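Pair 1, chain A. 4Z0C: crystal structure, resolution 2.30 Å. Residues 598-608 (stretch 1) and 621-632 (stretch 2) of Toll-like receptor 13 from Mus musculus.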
# COMPACT_ATOMS: atom_id res chain seq x y z
N LEU A 598 28.92 11.37 -2.31
CA LEU A 598 27.98 11.00 -1.24
C LEU A 598 28.55 10.02 -0.20
O LEU A 598 28.26 10.15 1.00
CB LEU A 598 26.70 10.41 -1.86
CG LEU A 598 25.53 10.08 -0.93
CD1 LEU A 598 24.94 11.34 -0.33
CD2 LEU A 598 24.50 9.30 -1.70
N PHE A 599 29.36 9.07 -0.65
CA PHE A 599 29.90 8.02 0.22
C PHE A 599 31.22 8.39 0.92
O PHE A 599 31.85 7.54 1.53
CB PHE A 599 30.13 6.74 -0.58
CG PHE A 599 28.88 6.14 -1.15
CD1 PHE A 599 27.77 5.95 -0.37
CD2 PHE A 599 28.83 5.79 -2.48
CE1 PHE A 599 26.62 5.40 -0.91
CE2 PHE A 599 27.68 5.24 -3.03
CZ PHE A 599 26.58 5.04 -2.24
N GLN A 600 31.63 9.65 0.82
CA GLN A 600 32.95 10.04 1.33
C GLN A 600 33.21 9.79 2.80
O GLN A 600 34.33 9.48 3.20
CB GLN A 600 33.23 11.50 1.03
CG GLN A 600 33.83 11.72 -0.33
CD GLN A 600 34.29 13.14 -0.51
OE1 GLN A 600 33.70 14.08 0.04
NE2 GLN A 600 35.38 13.31 -1.25
N ASN A 601 32.19 9.93 3.63
CA ASN A 601 32.42 9.79 5.06
C ASN A 601 32.16 8.39 5.61
O ASN A 601 32.39 8.11 6.79
CB ASN A 601 31.62 10.83 5.83
CG ASN A 601 32.41 12.07 6.07
OD1 ASN A 601 32.62 12.86 5.16
ND2 ASN A 601 32.88 12.24 7.29
N LEU A 602 31.67 7.51 4.74
CA LEU A 602 31.25 6.20 5.17
C LEU A 602 32.46 5.28 5.21
O LEU A 602 32.54 4.28 4.48
CB LEU A 602 30.15 5.65 4.26
CG LEU A 602 28.89 6.51 4.07
CD1 LEU A 602 27.83 5.75 3.28
CD2 LEU A 602 28.33 6.98 5.42
N LYS A 603 33.41 5.64 6.07
CA LYS A 603 34.67 4.93 6.16
C LYS A 603 34.54 3.63 6.93
O LYS A 603 35.44 2.79 6.87
CB LYS A 603 35.74 5.83 6.78
CG LYS A 603 36.32 6.82 5.79
CD LYS A 603 36.45 8.19 6.40
CE LYS A 603 36.84 9.22 5.36
NZ LYS A 603 36.78 10.59 5.95
N ARG A 604 33.41 3.43 7.61
CA ARG A 604 33.15 2.17 8.32
C ARG A 604 32.13 1.29 7.61
O ARG A 604 31.69 0.31 8.18
CB ARG A 604 32.65 2.40 9.75
CG ARG A 604 33.71 2.46 10.82
CD ARG A 604 33.09 3.07 12.06
NE ARG A 604 34.07 3.63 12.98
CZ ARG A 604 34.72 4.78 12.78
NH1 ARG A 604 34.49 5.49 11.68
NH2 ARG A 604 35.60 5.21 13.67
N LEU A 605 31.74 1.63 6.38
CA LEU A 605 30.74 0.82 5.70
C LEU A 605 31.28 -0.58 5.37
O LEU A 605 32.33 -0.73 4.77
CB LEU A 605 30.24 1.51 4.42
CG LEU A 605 28.95 0.94 3.80
CD1 LEU A 605 27.74 1.20 4.65
CD2 LEU A 605 28.72 1.46 2.39
N LYS A 606 30.54 -1.62 5.78
CA LYS A 606 30.95 -2.99 5.47
C LYS A 606 30.11 -3.59 4.36
O LYS A 606 30.57 -4.50 3.66
CB LYS A 606 30.84 -3.87 6.70
CG LYS A 606 31.80 -3.56 7.82
CD LYS A 606 31.35 -4.29 9.09
CE LYS A 606 32.47 -4.45 10.11
NZ LYS A 606 33.23 -5.71 9.89
N ILE A 607 28.87 -3.11 4.23
CA ILE A 607 27.92 -3.66 3.26
C ILE A 607 27.23 -2.56 2.44
O ILE A 607 26.76 -1.57 2.98
CB ILE A 607 26.84 -4.50 3.97
CG1 ILE A 607 27.47 -5.60 4.83
CG2 ILE A 607 25.88 -5.07 2.93
CD1 ILE A 607 26.55 -6.12 5.94
N LEU A 608 27.19 -2.73 1.12
CA LEU A 608 26.55 -1.77 0.23
C LEU A 608 25.81 -2.53 -0.85
O LEU A 608 26.42 -3.26 -1.64
CB LEU A 608 27.58 -0.81 -0.40
CG LEU A 608 27.00 0.12 -1.48
CD1 LEU A 608 25.92 1.03 -0.93
CD2 LEU A 608 28.09 0.93 -2.16
N ASP A 621 35.06 7.27 -9.08
CA ASP A 621 35.48 7.58 -7.70
C ASP A 621 34.34 7.66 -6.67
O ASP A 621 34.53 8.17 -5.56
CB ASP A 621 36.34 8.85 -7.64
CG ASP A 621 37.77 8.63 -8.14
OD1 ASP A 621 38.40 7.63 -7.73
OD2 ASP A 621 38.27 9.47 -8.92
N MET A 622 33.16 7.17 -7.02
CA MET A 622 32.07 7.15 -6.05
C MET A 622 32.34 6.23 -4.86
O MET A 622 31.96 6.52 -3.73
CB MET A 622 30.76 6.77 -6.73
CG MET A 622 29.58 6.69 -5.78
SD MET A 622 28.01 6.60 -6.67
CE MET A 622 27.68 8.35 -6.82
N PHE A 623 33.04 5.13 -5.10
CA PHE A 623 33.21 4.10 -4.07
C PHE A 623 34.63 4.08 -3.49
O PHE A 623 34.90 3.33 -2.54
CB PHE A 623 32.87 2.73 -4.67
CG PHE A 623 31.56 2.72 -5.43
CD1 PHE A 623 30.35 2.88 -4.77
CD2 PHE A 623 31.54 2.53 -6.81
CE1 PHE A 623 29.16 2.87 -5.47
CE2 PHE A 623 30.33 2.51 -7.51
CZ PHE A 623 29.15 2.68 -6.84
N SER A 624 35.49 4.94 -4.02
CA SER A 624 36.91 4.99 -3.67
C SER A 624 37.21 5.33 -2.21
O SER A 624 38.34 5.21 -1.79
CB SER A 624 37.64 6.00 -4.55
OG SER A 624 37.56 5.62 -5.90
N SER A 625 36.23 5.80 -1.45
CA SER A 625 36.49 6.10 -0.04
C SER A 625 36.15 4.92 0.84
O SER A 625 36.50 4.90 2.02
CB SER A 625 35.70 7.33 0.43
OG SER A 625 36.32 8.53 0.00
N LEU A 626 35.48 3.92 0.27
CA LEU A 626 34.95 2.82 1.05
C LEU A 626 36.03 1.80 1.42
O LEU A 626 36.12 0.73 0.82
CB LEU A 626 33.76 2.18 0.32
CG LEU A 626 32.63 3.14 -0.11
CD1 LEU A 626 31.55 2.41 -0.91
CD2 LEU A 626 32.01 3.90 1.06
N GLN A 627 36.87 2.17 2.39
CA GLN A 627 37.99 1.34 2.87
C GLN A 627 37.54 -0.02 3.38
O GLN A 627 38.11 -1.05 3.04
CB GLN A 627 38.67 2.04 4.05
CG GLN A 627 39.49 3.27 3.73
CD GLN A 627 39.59 4.20 4.93
OE1 GLN A 627 39.53 3.75 6.08
NE2 GLN A 627 39.76 5.49 4.67
N SER A 628 36.53 0.01 4.24
CA SER A 628 36.06 -1.17 4.96
C SER A 628 35.03 -1.97 4.19
O SER A 628 34.50 -2.94 4.72
CB SER A 628 35.47 -0.75 6.30
OG SER A 628 36.29 0.21 6.92
N LEU A 629 34.75 -1.59 2.94
CA LEU A 629 33.71 -2.30 2.20
C LEU A 629 34.08 -3.76 1.92
O LEU A 629 35.09 -4.04 1.27
CB LEU A 629 33.38 -1.57 0.89
CG LEU A 629 32.05 -1.99 0.26
CD1 LEU A 629 30.89 -1.63 1.20
CD2 LEU A 629 31.86 -1.34 -1.10
N GLN A 630 33.25 -4.69 2.42
CA GLN A 630 33.47 -6.13 2.23
C GLN A 630 32.47 -6.74 1.26
O GLN A 630 32.80 -7.65 0.49
CB GLN A 630 33.36 -6.89 3.55
CG GLN A 630 34.26 -6.39 4.67
CD GLN A 630 34.14 -7.23 5.94
OE1 GLN A 630 33.08 -7.28 6.58
NE2 GLN A 630 35.23 -7.92 6.28
N VAL A 631 31.22 -6.27 1.34
CA VAL A 631 30.17 -6.76 0.46
C VAL A 631 29.64 -5.60 -0.38
O VAL A 631 29.23 -4.58 0.15
CB VAL A 631 29.04 -7.43 1.26
CG1 VAL A 631 27.97 -7.93 0.32
CG2 VAL A 631 29.61 -8.58 2.06
N PHE A 632 29.72 -5.76 -1.69
CA PHE A 632 29.32 -4.75 -2.64
C PHE A 632 28.44 -5.47 -3.64
O PHE A 632 28.91 -6.35 -4.36
CB PHE A 632 30.55 -4.16 -3.36
CG PHE A 632 30.25 -2.95 -4.22
CD1 PHE A 632 28.97 -2.37 -4.23
CD2 PHE A 632 31.23 -2.39 -5.02
CE1 PHE A 632 28.68 -1.26 -5.01
CE2 PHE A 632 30.96 -1.27 -5.82
CZ PHE A 632 29.68 -0.70 -5.81
O HOH W 1 30.74 9.00 -3.30

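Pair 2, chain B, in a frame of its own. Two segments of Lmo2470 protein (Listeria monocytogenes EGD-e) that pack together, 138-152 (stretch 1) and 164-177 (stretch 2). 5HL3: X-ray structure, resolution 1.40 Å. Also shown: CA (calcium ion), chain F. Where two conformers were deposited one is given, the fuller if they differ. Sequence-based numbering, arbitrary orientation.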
# COMPACT_ATOMS: atom_id res chain seq x y z
N SER B 138 14.20 9.00 3.40
CA SER B 138 14.01 7.79 2.58
C SER B 138 14.03 6.53 3.42
O SER B 138 14.46 6.52 4.57
CB SER B 138 15.13 7.69 1.54
OG SER B 138 15.10 8.77 0.64
N ILE B 139 13.51 5.46 2.85
CA ILE B 139 13.65 4.14 3.45
C ILE B 139 15.09 3.71 3.16
O ILE B 139 15.50 3.70 1.99
CB ILE B 139 12.70 3.09 2.81
CG1 ILE B 139 11.24 3.54 2.90
CG2 ILE B 139 12.89 1.70 3.46
CD1 ILE B 139 10.29 2.68 2.09
N PRO B 140 15.87 3.36 4.20
CA PRO B 140 17.26 2.93 3.92
C PRO B 140 17.34 1.60 3.19
O PRO B 140 16.43 0.75 3.30
CB PRO B 140 17.88 2.77 5.33
CG PRO B 140 16.79 2.82 6.27
CD PRO B 140 15.56 3.36 5.64
N ASP B 141 18.44 1.41 2.43
CA ASP B 141 18.74 0.10 1.87
C ASP B 141 19.41 -0.66 3.04
O ASP B 141 20.61 -0.66 3.19
CB ASP B 141 19.65 0.23 0.65
CG ASP B 141 19.87 -1.08 -0.07
OD1 ASP B 141 19.14 -2.05 0.17
OD2 ASP B 141 20.82 -1.12 -0.89
N PHE B 142 18.57 -1.27 3.87
CA PHE B 142 19.00 -1.84 5.15
C PHE B 142 20.23 -2.72 5.03
O PHE B 142 20.27 -3.59 4.17
CB PHE B 142 17.91 -2.71 5.77
CG PHE B 142 16.56 -2.05 5.81
CD1 PHE B 142 16.26 -1.04 6.74
CD2 PHE B 142 15.55 -2.47 4.93
CE1 PHE B 142 15.01 -0.46 6.74
CE2 PHE B 142 14.30 -1.92 4.96
CZ PHE B 142 14.04 -0.92 5.86
N THR B 143 21.18 -2.52 5.92
CA THR B 143 22.40 -3.35 5.94
C THR B 143 22.56 -4.13 7.22
O THR B 143 23.47 -4.93 7.29
CB THR B 143 23.67 -2.48 5.76
OG1 THR B 143 23.69 -1.47 6.77
CG2 THR B 143 23.75 -1.85 4.37
N GLY B 144 21.70 -3.90 8.22
CA GLY B 144 21.88 -4.55 9.55
C GLY B 144 20.75 -5.45 10.03
O GLY B 144 20.74 -5.87 11.21
N MSE B 145 19.81 -5.77 9.15
CA MSE B 145 18.64 -6.58 9.55
C MSE B 145 18.45 -7.69 8.57
O MSE B 145 17.47 -7.75 7.82
CB MSE B 145 17.41 -5.69 9.66
CG MSE B 145 17.53 -4.72 10.84
SE MSE B 145 15.95 -3.60 11.16
CE MSE B 145 16.06 -2.51 9.55
N PRO B 146 19.34 -8.67 8.62
CA PRO B 146 19.32 -9.74 7.64
C PRO B 146 18.11 -10.66 7.72
O PRO B 146 17.82 -11.38 6.75
CB PRO B 146 20.60 -10.51 7.93
CG PRO B 146 20.88 -10.28 9.37
CD PRO B 146 20.46 -8.83 9.58
N ALA B 147 17.41 -10.66 8.85
CA ALA B 147 16.30 -11.56 9.07
C ALA B 147 14.94 -10.86 8.87
O ALA B 147 13.90 -11.44 9.18
CB ALA B 147 16.41 -12.19 10.43
N LEU B 148 14.94 -9.64 8.34
CA LEU B 148 13.68 -8.92 8.17
C LEU B 148 12.71 -9.67 7.25
O LEU B 148 13.10 -10.10 6.16
CB LEU B 148 13.93 -7.51 7.62
CG LEU B 148 12.77 -6.52 7.75
CD1 LEU B 148 12.58 -6.14 9.21
CD2 LEU B 148 13.05 -5.27 6.93
N LYS B 149 11.47 -9.85 7.69
CA LYS B 149 10.44 -10.59 6.95
C LYS B 149 9.20 -9.80 6.58
O LYS B 149 8.54 -10.12 5.58
CB LYS B 149 10.04 -11.86 7.73
CG LYS B 149 11.12 -12.92 7.65
CD LYS B 149 10.73 -14.20 8.37
CE LYS B 149 11.84 -15.21 8.29
NZ LYS B 149 11.52 -16.49 8.97
N GLN B 150 8.87 -8.77 7.36
CA GLN B 150 7.66 -7.99 7.10
C GLN B 150 7.92 -6.53 7.30
O GLN B 150 8.50 -6.11 8.32
CB GLN B 150 6.50 -8.42 8.00
CG GLN B 150 6.23 -9.90 8.02
CD GLN B 150 4.99 -10.23 8.84
OE1 GLN B 150 4.92 -9.92 10.03
NE2 GLN B 150 4.00 -10.81 8.20
N LEU B 151 7.44 -5.72 6.35
CA LEU B 151 7.63 -4.29 6.39
C LEU B 151 6.30 -3.60 6.06
O LEU B 151 5.81 -3.71 4.92
CB LEU B 151 8.75 -3.91 5.43
CG LEU B 151 9.22 -2.48 5.42
CD1 LEU B 151 9.64 -2.00 6.80
CD2 LEU B 151 10.37 -2.35 4.42
N TYR B 152 5.69 -2.95 7.06
CA TYR B 152 4.39 -2.28 6.93
C TYR B 152 4.63 -0.78 6.93
O TYR B 152 4.94 -0.19 7.99
CB TYR B 152 3.47 -2.71 8.05
CG TYR B 152 3.12 -4.18 8.00
CD1 TYR B 152 2.13 -4.65 7.15
CD2 TYR B 152 3.77 -5.12 8.83
CE1 TYR B 152 1.82 -6.00 7.12
CE2 TYR B 152 3.44 -6.45 8.78
CZ TYR B 152 2.49 -6.89 7.93
OH TYR B 152 2.20 -8.27 7.89
N PRO B 164 14.27 2.10 -2.09
CA PRO B 164 15.36 1.42 -2.79
C PRO B 164 15.01 0.03 -3.29
O PRO B 164 14.02 -0.55 -2.90
CB PRO B 164 16.46 1.33 -1.73
CG PRO B 164 15.77 1.36 -0.46
CD PRO B 164 14.45 2.08 -0.64
N ASN B 165 15.84 -0.50 -4.19
CA ASN B 165 15.71 -1.85 -4.68
C ASN B 165 16.50 -2.71 -3.70
O ASN B 165 17.66 -3.05 -3.91
CB ASN B 165 16.24 -1.91 -6.12
CG ASN B 165 15.79 -3.16 -6.84
OD1 ASN B 165 15.63 -4.20 -6.24
ND2 ASN B 165 15.57 -3.04 -8.13
N PHE B 166 15.83 -3.05 -2.60
CA PHE B 166 16.51 -3.62 -1.40
C PHE B 166 17.51 -4.72 -1.68
O PHE B 166 17.16 -5.77 -2.21
CB PHE B 166 15.49 -4.17 -0.41
CG PHE B 166 14.48 -3.17 0.06
CD1 PHE B 166 14.82 -2.20 0.99
CD2 PHE B 166 13.16 -3.22 -0.39
CE1 PHE B 166 13.89 -1.28 1.46
CE2 PHE B 166 12.22 -2.30 0.09
CZ PHE B 166 12.59 -1.33 1.01
N ASN B 167 18.76 -4.53 -1.24
CA ASN B 167 19.81 -5.50 -1.51
C ASN B 167 20.09 -6.56 -0.46
O ASN B 167 20.62 -7.59 -0.79
CB ASN B 167 21.13 -4.76 -1.78
CG ASN B 167 21.13 -4.10 -3.14
OD1 ASN B 167 21.21 -4.78 -4.14
ND2 ASN B 167 20.97 -2.77 -3.19
N ASN B 168 19.73 -6.30 0.79
CA ASN B 168 20.25 -7.12 1.90
C ASN B 168 19.19 -7.64 2.86
O ASN B 168 19.50 -7.90 4.04
CB ASN B 168 21.29 -6.30 2.68
CG ASN B 168 22.23 -5.52 1.78
OD1 ASN B 168 22.98 -6.10 1.00
ND2 ASN B 168 22.19 -4.21 1.89
N ILE B 169 17.96 -7.78 2.39
CA ILE B 169 16.86 -8.36 3.19
C ILE B 169 16.25 -9.55 2.43
O ILE B 169 15.08 -9.54 2.03
CB ILE B 169 15.82 -7.31 3.63
CG1 ILE B 169 15.27 -6.50 2.46
CG2 ILE B 169 16.43 -6.38 4.70
CD1 ILE B 169 14.09 -5.63 2.80
N PRO B 170 17.06 -10.62 2.24
CA PRO B 170 16.64 -11.73 1.39
C PRO B 170 15.45 -12.52 1.86
O PRO B 170 14.84 -13.23 1.05
CB PRO B 170 17.86 -12.64 1.40
CG PRO B 170 18.58 -12.33 2.66
CD PRO B 170 18.40 -10.85 2.82
N LEU B 171 15.09 -12.39 3.13
CA LEU B 171 13.97 -13.15 3.67
C LEU B 171 12.64 -12.42 3.63
O LEU B 171 11.63 -12.97 4.06
CB LEU B 171 14.27 -13.58 5.11
CG LEU B 171 15.53 -14.41 5.28
CD1 LEU B 171 15.66 -14.90 6.70
CD2 LEU B 171 15.54 -15.58 4.34
N LEU B 172 12.59 -11.23 3.03
CA LEU B 172 11.34 -10.47 3.07
C LEU B 172 10.17 -11.23 2.42
O LEU B 172 10.28 -11.71 1.29
CB LEU B 172 11.54 -9.11 2.38
CG LEU B 172 10.43 -8.09 2.63
CD1 LEU B 172 10.54 -7.55 4.05
CD2 LEU B 172 10.50 -6.94 1.62
N ILE B 173 9.05 -11.30 3.14
CA ILE B 173 7.84 -12.01 2.68
C ILE B 173 6.68 -11.04 2.39
O ILE B 173 5.89 -11.29 1.47
CB ILE B 173 7.39 -13.05 3.74
CG1 ILE B 173 8.45 -14.14 3.91
CG2 ILE B 173 6.04 -13.67 3.40
CD1 ILE B 173 8.22 -14.95 5.15
N THR B 174 6.55 -9.97 3.19
CA THR B 174 5.43 -9.04 3.10
C THR B 174 5.93 -7.62 3.00
O THR B 174 6.73 -7.19 3.84
CB THR B 174 4.47 -9.16 4.32
OG1 THR B 174 3.90 -10.47 4.31
CG2 THR B 174 3.35 -8.12 4.26
N LEU B 175 5.44 -6.89 2.01
CA LEU B 175 5.77 -5.48 1.84
C LEU B 175 4.47 -4.74 1.57
O LEU B 175 3.83 -4.94 0.52
CB LEU B 175 6.76 -5.30 0.68
CG LEU B 175 7.23 -3.91 0.34
CD1 LEU B 175 7.82 -3.22 1.56
CD2 LEU B 175 8.25 -3.96 -0.81
N ASP B 176 4.05 -3.89 2.51
CA ASP B 176 2.84 -3.08 2.39
C ASP B 176 3.25 -1.63 2.19
O ASP B 176 3.73 -0.99 3.13
CB ASP B 176 1.93 -3.23 3.60
CG ASP B 176 0.66 -2.38 3.53
OD1 ASP B 176 0.41 -1.71 2.51
OD2 ASP B 176 -0.08 -2.38 4.55
N LEU B 177 3.08 -1.13 0.97
CA LEU B 177 3.39 0.26 0.59
C LEU B 177 2.11 0.95 0.09
O LEU B 177 2.18 1.92 -0.71
CB LEU B 177 4.48 0.29 -0.48
CG LEU B 177 5.88 -0.04 0.05
CD1 LEU B 177 6.79 -0.45 -1.09
CD2 LEU B 177 6.43 1.12 0.86
CA CA F . 20.80 -5.83 -6.21
O HOH W 2 18.44 -4.02 2.01
O HOH W 3 23.37 -2.27 0.02
O HOH W 4 19.95 -5.93 6.25
O HOH W 5 4.44 -12.35 6.16
O HOH W 6 19.02 -4.16 -6.11
O HOH W 7 22.45 -4.31 -7.16
O HOH W 8 22.84 -6.85 -5.23

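Both pairs lay two successive chain segments side by side, each running through a turn into a short strand, and the strands pair in parallel. Fourteen central residues superpose with an RMSD of 0.6 Å. Ile A607 bridges Val A631 in pair 1, as Gln B150 bridges Thr B174 in pair 2. Leu A608 with Phe A632 matches Leu B151 with Leu B175.

The hydrogen bonds at the start of the strands are the same. In pair 1, Lys A606 O accepts from Gln A630 N and from Val A631 N, both at 3.0 Å. In pair 2, Lys B149 O accepts from Ile B173 N at 2.8 Å and Thr B174 N at 3.1 Å. One carbonyl thus holds two consecutive amides. The next bond runs the other way: Leu A608 N to Val A631 O is 2.9 Å, and Leu B151 N to Thr B174 O is 3.0 Å.

The apolar positions agree closely. Leu A605 and Leu B148 coincide, as do Leu A629 and Leu B172, all with chi1 t and chi2 p. Leu A626 is matched by Ile B169. Leu A626 CD2 lies 3.8 Å from Phe A599 CB; Ile B169 CG2 lies 4.0 Å from Phe B142 CD2. The side-chain centres of Leu A626 and Ile B169 fall 0.7 Å apart, so a differently branched side chain fills the same place. Phe A632 is matched by the smaller Leu B175. Leu A608 CD2 meets Phe A632 CE1 at 3.6 Å, and Leu B151 CD2 meets Leu B175 CD1 at 3.9 Å.

Each pair has a matched phenylalanine couple. The rings of Phe A599 and Phe A623 meet rim to rim, with planes at 24°. Those of Phe B142 and Phe B166 are nearly parallel, at 7°, but slid apart.

Polar links differ most. Ser A625 packs its CB 3.8 Å from Gln A600 O. At the matching position, Asn B168 reaches across, its ND2 donating to Phe B142 O at 3.0 Å. Water 2 also joins Phe B142 O to Asn B168 N. Ser A624 makes no contact across pair 1, whereas its counterpart Asn B167 donates from ND2 to Asp B141 OD2 at 2.8 Å. Asn B167 OD1 binds the calcium ion at 2.4 Å.

Farther along, the balance reverses. Ser A628 OG donates to Lys A603 O at 2.7 Å. The matching Leu B171 instead places CG 4.1 Å from Pro B146 O. On the strand face of Gln B150 and Thr B174, water 5 links Gln B150 NE2 and Thr B174 OG1; Ile A607 and Val A631 make an apolar contact there.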